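Local coordinates for protein 4-amino-4-deoxy-L-arabinose transferase or related glycosyltransferases of PMT family (PDB 5EZM) that probably transfers 4-amino-4-deoxy-L-arabinose from an undecaprenyl-phosphate carrier to lipid A, as an integral membrane glycosyltransferase of the GT-C fold, at residues A63-E68 / V76-N81; L83-K88 / A507-F512. All coordinates share one frame; numbering follows the deposited sequence.

Interaction 1: A63-E68 / V76-N81; sequences AEISRE and VTIRYN
OE2 of E68 is gripped by one N-H, that of N81 (N to OE2 2.6 Å), and E64 OE2 lies 2.7 Å from the same oxygen; of two acid oxygens this close, one probably carries a proton. OE1 accepts the N-H of A82. Both donors lie in the tight turn of the β-hairpin formed by strands 79-80 and 83-84, so the helix 58-72 of this GT-C enzyme grasps the hairpin by its tip. E68 gets there with CG beside its own backbone N (chi1 -71°) and an extended chain beyond. The N-H of N81 meets the syn lone pair of OE2, though the bond is bent, with an angle of 139° at the hydrogen.

One turn earlier, E64 crosses Y80 at about a right angle, and its CG lies at the edge of the ring, 3.8 Å from CE1. Its carboxylate turns back to R67, which grips it side-on: NE bonds OE1 at 2.8 Å and NH1 bonds OE2. Between helix and strand sits I65, its two branches divided. CG1 approaches the Y80 ring obliquely, 3.4 Å from CD1, while CG2 meets CG2 of I78 at 3.6 Å. The Y80 hydroxyl bonds H491, and N81 OD1 bonds the backbone N of L501. Over one face of the Y80 ring, displaced toward the rim, stands ND2 of N81, 3.2 Å above the plane.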
ATOM      1  N   ALA A  63       0.133 -11.006  -2.384  1.00 54.03           N
ATOM      2  CA  ALA A  63       0.203 -12.135  -1.462  1.00 55.56           C
ATOM      3  C   ALA A  63       0.400 -13.444  -2.214  1.00 59.50           C
ATOM      4  O   ALA A  63       1.143 -14.325  -1.763  1.00 63.46           O
ATOM      5  CB  ALA A  63      -1.055 -12.196  -0.600  1.00 53.02           C
ATOM      6  N   GLU A  64      -0.244 -13.580  -3.378  1.00 58.22           N
ATOM      7  CA  GLU A  64      -0.157 -14.818  -4.146  1.00 56.86           C
ATOM      8  C   GLU A  64       1.155 -14.919  -4.908  1.00 57.36           C
ATOM      9  O   GLU A  64       1.768 -15.990  -4.940  1.00 62.13           O
ATOM     10  CB  GLU A  64      -1.335 -14.931  -5.114  1.00 56.89           C
ATOM     11  CG  GLU A  64      -1.186 -16.059  -6.134  1.00 59.66           C
ATOM     12  CD  GLU A  64      -1.115 -17.445  -5.498  1.00 61.30           C
ATOM     13  OE1 GLU A  64      -1.493 -17.595  -4.318  1.00 61.66           O
ATOM     14  OE2 GLU A  64      -0.684 -18.392  -6.185  1.00 62.97           O
ATOM     15  N   ILE A  65       1.588 -13.830  -5.546  1.00 53.32           N
ATOM     16  CA  ILE A  65       2.911 -13.819  -6.166  1.00 52.79           C
ATOM     17  C   ILE A  65       3.965 -14.218  -5.145  1.00 54.65           C
ATOM     18  O   ILE A  65       4.807 -15.089  -5.395  1.00 56.89           O
ATOM     19  CB  ILE A  65       3.209 -12.437  -6.773  1.00 54.05           C
ATOM     20  CG1 ILE A  65       2.340 -12.202  -8.009  1.00 56.42           C
ATOM     21  CG2 ILE A  65       4.678 -12.322  -7.125  1.00 55.46           C
ATOM     22  CD1 ILE A  65       2.440 -10.805  -8.575  1.00 57.45           C
ATOM     23  N   SER A  66       3.911 -13.603  -3.963  1.00 57.36           N
ATOM     24  CA  SER A  66       4.869 -13.951  -2.921  1.00 56.23           C
ATOM     25  C   SER A  66       4.723 -15.405  -2.496  1.00 56.05           C
ATOM     26  O   SER A  66       5.722 -16.074  -2.213  1.00 57.54           O
ATOM     27  CB  SER A  66       4.704 -13.017  -1.727  1.00 53.50           C
ATOM     28  OG  SER A  66       5.075 -11.698  -2.084  1.00 52.50           O
ATOM     29  N   ARG A  67       3.490 -15.917  -2.451  1.00 54.76           N
ATOM     30  CA  ARG A  67       3.306 -17.328  -2.129  1.00 55.47           C
ATOM     31  C   ARG A  67       4.006 -18.219  -3.150  1.00 58.16           C
ATOM     32  O   ARG A  67       4.715 -19.162  -2.786  1.00 60.70           O
ATOM     33  CB  ARG A  67       1.820 -17.677  -2.057  1.00 54.67           C
ATOM     34  CG  ARG A  67       1.566 -19.112  -1.603  1.00 55.35           C
ATOM     35  CD  ARG A  67       0.130 -19.549  -1.849  1.00 55.86           C
ATOM     36  NE  ARG A  67      -0.149 -19.754  -3.267  1.00 57.42           N
ATOM     37  CZ  ARG A  67       0.128 -20.874  -3.925  1.00 61.48           C
ATOM     38  NH1 ARG A  67      -0.164 -20.979  -5.213  1.00 64.01           N
ATOM     39  NH2 ARG A  67       0.701 -21.890  -3.294  1.00 63.37           N
ATOM     40  N   GLU A  68       3.819 -17.929  -4.441  1.00 55.96           N
ATOM     41  CA  GLU A  68       4.408 -18.767  -5.479  1.00 54.00           C
ATOM     42  C   GLU A  68       5.926 -18.693  -5.449  1.00 55.54           C
ATOM     43  O   GLU A  68       6.606 -19.710  -5.632  1.00 55.57           O
ATOM     44  CB  GLU A  68       3.871 -18.359  -6.850  1.00 52.49           C
ATOM     45  CG  GLU A  68       2.412 -18.731  -7.057  1.00 53.42           C
ATOM     46  CD  GLU A  68       1.857 -18.227  -8.370  1.00 55.86           C
ATOM     47  OE1 GLU A  68       2.570 -18.306  -9.395  1.00 57.51           O
ATOM     48  OE2 GLU A  68       0.707 -17.744  -8.375  1.00 55.79           O
ATOM     49  N   VAL A  76      14.006 -14.642  -8.735  1.00 67.53           N
ATOM     50  CA  VAL A  76      14.387 -13.815  -9.874  1.00 67.09           C
ATOM     51  C   VAL A  76      13.232 -13.653 -10.857  1.00 66.52           C
ATOM     52  O   VAL A  76      12.848 -12.534 -11.199  1.00 65.17           O
ATOM     53  CB  VAL A  76      15.635 -14.390 -10.579  1.00 67.38           C
ATOM     54  CG1 VAL A  76      16.013 -13.530 -11.776  1.00 68.33           C
ATOM     55  CG2 VAL A  76      16.791 -14.504  -9.598  1.00 67.51           C
ATOM     56  N   THR A  77      12.669 -14.765 -11.324  1.00 66.59           N
ATOM     57  CA  THR A  77      11.593 -14.743 -12.310  1.00 66.68           C
ATOM     58  C   THR A  77      10.263 -14.682 -11.569  1.00 64.78           C
ATOM     59  O   THR A  77       9.750 -15.702 -11.100  1.00 64.55           O
ATOM     60  CB  THR A  77      11.676 -15.963 -13.221  1.00 66.32           C
ATOM     61  OG1 THR A  77      13.014 -16.088 -13.724  1.00 66.24           O
ATOM     62  CG2 THR A  77      10.712 -15.824 -14.395  1.00 65.30           C
ATOM     63  N   ILE A  78       9.706 -13.473 -11.459  1.00 62.76           N
ATOM     64  CA  ILE A  78       8.430 -13.283 -10.781  1.00 60.53           C
ATOM     65  C   ILE A  78       7.319 -13.955 -11.579  1.00 60.35           C
ATOM     66  O   ILE A  78       7.258 -13.846 -12.811  1.00 60.50           O
ATOM     67  CB  ILE A  78       8.149 -11.782 -10.591  1.00 58.29           C
ATOM     68  CG1 ILE A  78       9.253 -11.132  -9.761  1.00 59.38           C
ATOM     69  CG2 ILE A  78       6.799 -11.561  -9.932  1.00 56.17           C
ATOM     70  CD1 ILE A  78       9.143  -9.622  -9.691  1.00 61.20           C
ATOM     71  N   ARG A  79       6.433 -14.660 -10.879  1.00 59.69           N
ATOM     72  CA  ARG A  79       5.322 -15.350 -11.516  1.00 58.85           C
ATOM     73  C   ARG A  79       4.029 -15.099 -10.755  1.00 58.38           C
ATOM     74  O   ARG A  79       4.022 -15.017  -9.522  1.00 58.35           O
ATOM     75  CB  ARG A  79       5.586 -16.855 -11.621  1.00 57.20           C
ATOM     76  CG  ARG A  79       6.644 -17.206 -12.650  1.00 59.08           C
ATOM     77  CD  ARG A  79       6.700 -18.698 -12.923  1.00 60.71           C
ATOM     78  NE  ARG A  79       7.741 -19.014 -13.894  1.00 63.78           N
ATOM     79  CZ  ARG A  79       7.538 -19.093 -15.205  1.00 66.18           C
ATOM     80  NH1 ARG A  79       6.326 -18.888 -15.703  1.00 68.46           N
ATOM     81  NH2 ARG A  79       8.546 -19.379 -16.018  1.00 65.53           N
ATOM     82  N   TYR A  80       2.937 -14.969 -11.504  1.00 58.07           N
ATOM     83  CA  TYR A  80       1.601 -14.774 -10.951  1.00 59.50           C
ATOM     84  C   TYR A  80       0.698 -15.819 -11.592  1.00 58.77           C
ATOM     85  O   TYR A  80       0.449 -15.772 -12.803  1.00 56.74           O
ATOM     86  CB  TYR A  80       1.091 -13.354 -11.218  1.00 60.76           C
ATOM     87  CG  TYR A  80      -0.201 -12.992 -10.511  1.00 60.48           C
ATOM     88  CD1 TYR A  80      -0.536 -13.563  -9.290  1.00 61.54           C
ATOM     89  CD2 TYR A  80      -1.089 -12.084 -11.073  1.00 60.72           C
ATOM     90  CE1 TYR A  80      -1.717 -13.230  -8.640  1.00 61.98           C
ATOM     91  CE2 TYR A  80      -2.276 -11.749 -10.434  1.00 62.12           C
ATOM     92  CZ  TYR A  80      -2.586 -12.325  -9.218  1.00 60.33           C
ATOM     93  OH  TYR A  80      -3.765 -11.996  -8.578  1.00 54.94           O
ATOM     94  N   ASN A  81       0.223 -16.765 -10.780  1.00 56.80           N
ATOM     95  CA  ASN A  81      -0.532 -17.919 -11.262  1.00 55.48           C
ATOM     96  C   ASN A  81       0.273 -18.687 -12.309  1.00 57.76           C
ATOM     97  O   ASN A  81      -0.204 -18.981 -13.409  1.00 58.75           O
ATOM     98  CB  ASN A  81      -1.902 -17.495 -11.792  1.00 54.39           C
ATOM     99  CG  ASN A  81      -2.769 -16.878 -10.709  1.00 56.19           C
ATOM    100  OD1 ASN A  81      -3.431 -17.587  -9.949  1.00 56.53           O
ATOM    101  ND2 ASN A  81      -2.760 -15.550 -10.622  1.00 57.13           N
TER

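Interaction 2: L83-K88 / A507-F512; sequences LKYFEK and ADELTF
With CG anti to its backbone N (chi1 -171°), Y85 swings its ring toward the 3-10 turn at 509-510, where the CG of E509 takes the crowded position between that residue's backbone N and carbonyl carbon (chi1 74°). E509 CG then lies 3.8 Å from Y85 CE1, the two side chains crossing obliquely with carboxylate and ring planes 33° apart, while its OE2 is salt-bridged to R61. The neighbouring L510 crosses L83 at about a right angle, its CB 4.0 Å from L83 CD1, and its CD2 reaches the Y85 ring. Farther out, F86 CD2 and F512 CE2 touch at 4.0 Å.

Over one face of the Y85 ring rests CB of E87, 3.8 Å above the plane. An alanine in place of Y85 would remove the ring that E509, L510 and E87 share, and would probably loosen the placing of the E87 carboxylate.

E87 OE2 binds zinc, together with H268 and H270. One water bonds E87 OE2 at 2.6 Å and E509 O at 2.7 Å, joining the metal site to the C-terminal domain. Zinc and R61 would probably keep E87 and E509 ionised and offset their charges, so that the two acids, OE2 to OE2 6.8 Å, need not repel strongly.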
ATOM      1  N   LEU A  83       2.422 -17.848 -14.214  1.00 62.88           N
ATOM      2  CA  LEU A  83       2.738 -17.091 -15.415  1.00 64.57           C
ATOM      3  C   LEU A  83       3.654 -15.919 -15.090  1.00 65.30           C
ATOM      4  O   LEU A  83       3.536 -15.292 -14.033  1.00 66.41           O
ATOM      5  CB  LEU A  83       1.468 -16.571 -16.092  1.00 63.82           C
ATOM      6  CG  LEU A  83       0.471 -17.631 -16.544  1.00 61.62           C
ATOM      7  CD1 LEU A  83      -0.771 -16.949 -17.081  1.00 61.70           C
ATOM      8  CD2 LEU A  83       1.098 -18.535 -17.593  1.00 63.25           C
ATOM      9  N   LYS A  84       4.566 -15.630 -16.019  1.00 63.98           N
ATOM     10  CA  LYS A  84       5.514 -14.537 -15.838  1.00 60.91           C
ATOM     11  C   LYS A  84       4.779 -13.225 -15.612  1.00 61.35           C
ATOM     12  O   LYS A  84       3.850 -12.879 -16.350  1.00 58.81           O
ATOM     13  CB  LYS A  84       6.431 -14.419 -17.056  1.00 59.75           C
ATOM     14  CG  LYS A  84       7.369 -15.594 -17.255  1.00 59.20           C
ATOM     15  CD  LYS A  84       8.270 -15.368 -18.454  1.00 60.00           C
ATOM     16  CE  LYS A  84       9.285 -16.485 -18.600  1.00 61.62           C
ATOM     17  NZ  LYS A  84      10.305 -16.180 -19.645  1.00 63.90           N
ATOM     18  N   TYR A  85       5.195 -12.500 -14.577  1.00 64.56           N
ATOM     19  CA  TYR A  85       4.619 -11.207 -14.216  1.00 64.91           C
ATOM     20  C   TYR A  85       5.776 -10.218 -14.142  1.00 64.31           C
ATOM     21  O   TYR A  85       6.513 -10.191 -13.153  1.00 65.66           O
ATOM     22  CB  TYR A  85       3.861 -11.294 -12.897  1.00 66.20           C
ATOM     23  CG  TYR A  85       3.063 -10.060 -12.550  1.00 68.52           C
ATOM     24  CD1 TYR A  85       1.900  -9.745 -13.243  1.00 69.64           C
ATOM     25  CD2 TYR A  85       3.462  -9.216 -11.521  1.00 68.47           C
ATOM     26  CE1 TYR A  85       1.160  -8.617 -12.926  1.00 70.49           C
ATOM     27  CE2 TYR A  85       2.727  -8.086 -11.197  1.00 70.15           C
ATOM     28  CZ  TYR A  85       1.578  -7.792 -11.903  1.00 71.38           C
ATOM     29  OH  TYR A  85       0.842  -6.671 -11.587  1.00 72.68           O
ATOM     30  N   PHE A  86       5.941  -9.417 -15.193  1.00 64.36           N
ATOM     31  CA  PHE A  86       7.040  -8.465 -15.297  1.00 63.40           C
ATOM     32  C   PHE A  86       6.564  -7.019 -15.184  1.00 67.60           C
ATOM     33  O   PHE A  86       7.192  -6.112 -15.735  1.00 69.53           O
ATOM     34  CB  PHE A  86       7.798  -8.667 -16.608  1.00 58.03           C
ATOM     35  CG  PHE A  86       8.510  -9.985 -16.703  1.00 56.38           C
ATOM     36  CD1 PHE A  86       8.853 -10.689 -15.558  1.00 56.25           C
ATOM     37  CD2 PHE A  86       8.844 -10.518 -17.940  1.00 56.96           C
ATOM     38  CE1 PHE A  86       9.515 -11.908 -15.645  1.00 55.78           C
ATOM     39  CE2 PHE A  86       9.509 -11.733 -18.036  1.00 55.58           C
ATOM     40  CZ  PHE A  86       9.842 -12.430 -16.886  1.00 54.95           C
ATOM     41  N   GLU A  87       5.461  -6.784 -14.472  1.00 67.99           N
ATOM     42  CA  GLU A  87       4.947  -5.429 -14.322  1.00 69.46           C
ATOM     43  C   GLU A  87       5.500  -4.714 -13.090  1.00 68.80           C
ATOM     44  O   GLU A  87       5.311  -3.499 -12.972  1.00 69.57           O
ATOM     45  CB  GLU A  87       3.403  -5.433 -14.281  1.00 68.03           C
ATOM     46  CG  GLU A  87       2.725  -6.318 -15.351  1.00 71.62           C
ATOM     47  CD  GLU A  87       1.881  -5.558 -16.401  1.00 75.22           C
ATOM     48  OE1 GLU A  87       1.765  -4.316 -16.349  1.00 76.83           O
ATOM     49  OE2 GLU A  87       1.318  -6.219 -17.301  1.00 76.23           O
ATOM     50  N   LYS A  88       6.189  -5.416 -12.188  1.00 68.13           N
ATOM     51  CA  LYS A  88       6.711  -4.826 -10.959  1.00 67.84           C
ATOM     52  C   LYS A  88       8.053  -5.442 -10.591  1.00 67.20           C
ATOM     53  O   LYS A  88       8.319  -6.605 -10.918  1.00 65.53           O
ATOM     54  CB  LYS A  88       5.749  -5.015  -9.770  1.00 66.51           C
ATOM     55  CG  LYS A  88       4.350  -4.460  -9.965  1.00 66.53           C
ATOM     56  CD  LYS A  88       4.334  -2.944 -10.018  1.00 66.10           C
ATOM     57  CE  LYS A  88       2.936  -2.448 -10.357  1.00 67.93           C
ATOM     58  NZ  LYS A  88       2.859  -0.969 -10.465  1.00 71.37           N
ATOM     59  N   ALA A 507      -6.420 -13.015 -20.403  1.00 77.28           N
ATOM     60  CA  ALA A 507      -5.673 -13.153 -19.162  1.00 72.30           C
ATOM     61  C   ALA A 507      -5.466 -11.829 -18.439  1.00 73.12           C
ATOM     62  O   ALA A 507      -4.811 -11.810 -17.390  1.00 73.27           O
ATOM     63  CB  ALA A 507      -4.314 -13.806 -19.437  1.00 71.46           C
ATOM     64  N   ASP A 508      -6.001 -10.733 -18.973  1.00 73.56           N
ATOM     65  CA  ASP A 508      -5.904  -9.409 -18.349  1.00 73.68           C
ATOM     66  C   ASP A 508      -4.418  -9.081 -18.210  1.00 69.73           C
ATOM     67  O   ASP A 508      -3.674  -9.221 -19.194  1.00 69.01           O
ATOM     68  CB  ASP A 508      -6.717  -9.416 -17.058  1.00 77.56           C
ATOM     69  CG  ASP A 508      -6.837  -8.043 -16.435  1.00 87.99           C
ATOM     70  OD1 ASP A 508      -7.635  -7.226 -16.944  1.00 94.28           O
ATOM     71  OD2 ASP A 508      -6.135  -7.782 -15.433  1.00 89.70           O
ATOM     72  N   GLU A 509      -3.939  -8.674 -17.032  1.00 68.19           N
ATOM     73  CA  GLU A 509      -2.533  -8.338 -16.840  1.00 66.52           C
ATOM     74  C   GLU A 509      -1.607  -9.540 -16.979  1.00 65.99           C
ATOM     75  O   GLU A 509      -0.384  -9.362 -16.971  1.00 68.59           O
ATOM     76  CB  GLU A 509      -2.339  -7.701 -15.468  1.00 66.44           C
ATOM     77  CG  GLU A 509      -2.411  -8.694 -14.327  1.00 68.41           C
ATOM     78  CD  GLU A 509      -2.948  -8.080 -13.052  1.00 74.88           C
ATOM     79  OE1 GLU A 509      -3.988  -7.391 -13.119  1.00 78.93           O
ATOM     80  OE2 GLU A 509      -2.328  -8.282 -11.984  1.00 75.31           O
ATOM     81  N   LEU A 510      -2.149 -10.752 -17.091  1.00 61.74           N
ATOM     82  CA  LEU A 510      -1.346 -11.938 -17.352  1.00 59.86           C
ATOM     83  C   LEU A 510      -1.221 -12.246 -18.838  1.00 59.68           C
ATOM     84  O   LEU A 510      -0.531 -13.208 -19.200  1.00 60.28           O
ATOM     85  CB  LEU A 510      -1.932 -13.146 -16.614  1.00 58.12           C
ATOM     86  CG  LEU A 510      -1.721 -13.142 -15.098  1.00 57.19           C
ATOM     87  CD1 LEU A 510      -2.446 -14.304 -14.441  1.00 56.79           C
ATOM     88  CD2 LEU A 510      -0.236 -13.185 -14.771  1.00 56.16           C
ATOM     89  N   THR A 511      -1.859 -11.443 -19.695  1.00 59.39           N
ATOM     90  CA  THR A 511      -1.807 -11.660 -21.140  1.00 62.64           C
ATOM     91  C   THR A 511      -0.384 -11.925 -21.618  1.00 64.66           C
ATOM     92  O   THR A 511      -0.118 -12.932 -22.288  1.00 64.34           O
ATOM     93  CB  THR A 511      -2.397 -10.450 -21.868  1.00 65.54           C
ATOM     94  OG1 THR A 511      -3.827 -10.498 -21.801  1.00 64.98           O
ATOM     95  CG2 THR A 511      -1.950 -10.427 -23.324  1.00 62.13           C
ATOM     96  N   PHE A 512       0.549 -11.038 -21.264  1.00 66.47           N
ATOM     97  CA  PHE A 512       1.934 -11.201 -21.693  1.00 68.24           C
ATOM     98  C   PHE A 512       2.474 -12.561 -21.277  1.00 65.81           C
ATOM     99  O   PHE A 512       3.013 -13.310 -22.103  1.00 65.34           O
ATOM    100  CB  PHE A 512       2.792 -10.074 -21.118  1.00 68.80           C
ATOM    101  CG  PHE A 512       4.221 -10.115 -21.566  1.00 63.97           C
ATOM    102  CD1 PHE A 512       4.594  -9.565 -22.779  1.00 68.78           C
ATOM    103  CD2 PHE A 512       5.194 -10.698 -20.772  1.00 64.54           C
ATOM    104  CE1 PHE A 512       5.910  -9.598 -23.195  1.00 74.99           C
ATOM    105  CE2 PHE A 512       6.513 -10.735 -21.183  1.00 68.23           C
ATOM    106  CZ  PHE A 512       6.872 -10.183 -22.397  1.00 73.26           C
TER
HETATM  107  O   HOH W   1       1.696 -11.339 -18.131  1.00 58.84           O
HETATM  108  O   HOH W   2       2.166  -8.616 -17.584  1.00 70.33           O

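One β-hairpin serves both contacts, whose centres are 11 Å apart: interaction 1 fastens its first strand and turn to helix 58-72, and interaction 2 presses its second strand and the residues that follow against the C-terminal domain. I78 O and Y85 N, 3.0 Å apart, probably hydrogen-bond across the hairpin. The two contacts also touch: I65 CD1 lies 3.5 Å from Y85 CD2, and L510 CD2 packs on the carbonyl O of Y80. The zinc site is close by: the nearest side-chain atoms of I65 and E87 are about 8 Å apart, and E87, a zinc ligand, is about 4 Å from a bound phosphocholine. V76, at the start of segment 76-81, touches a bound MPG molecule.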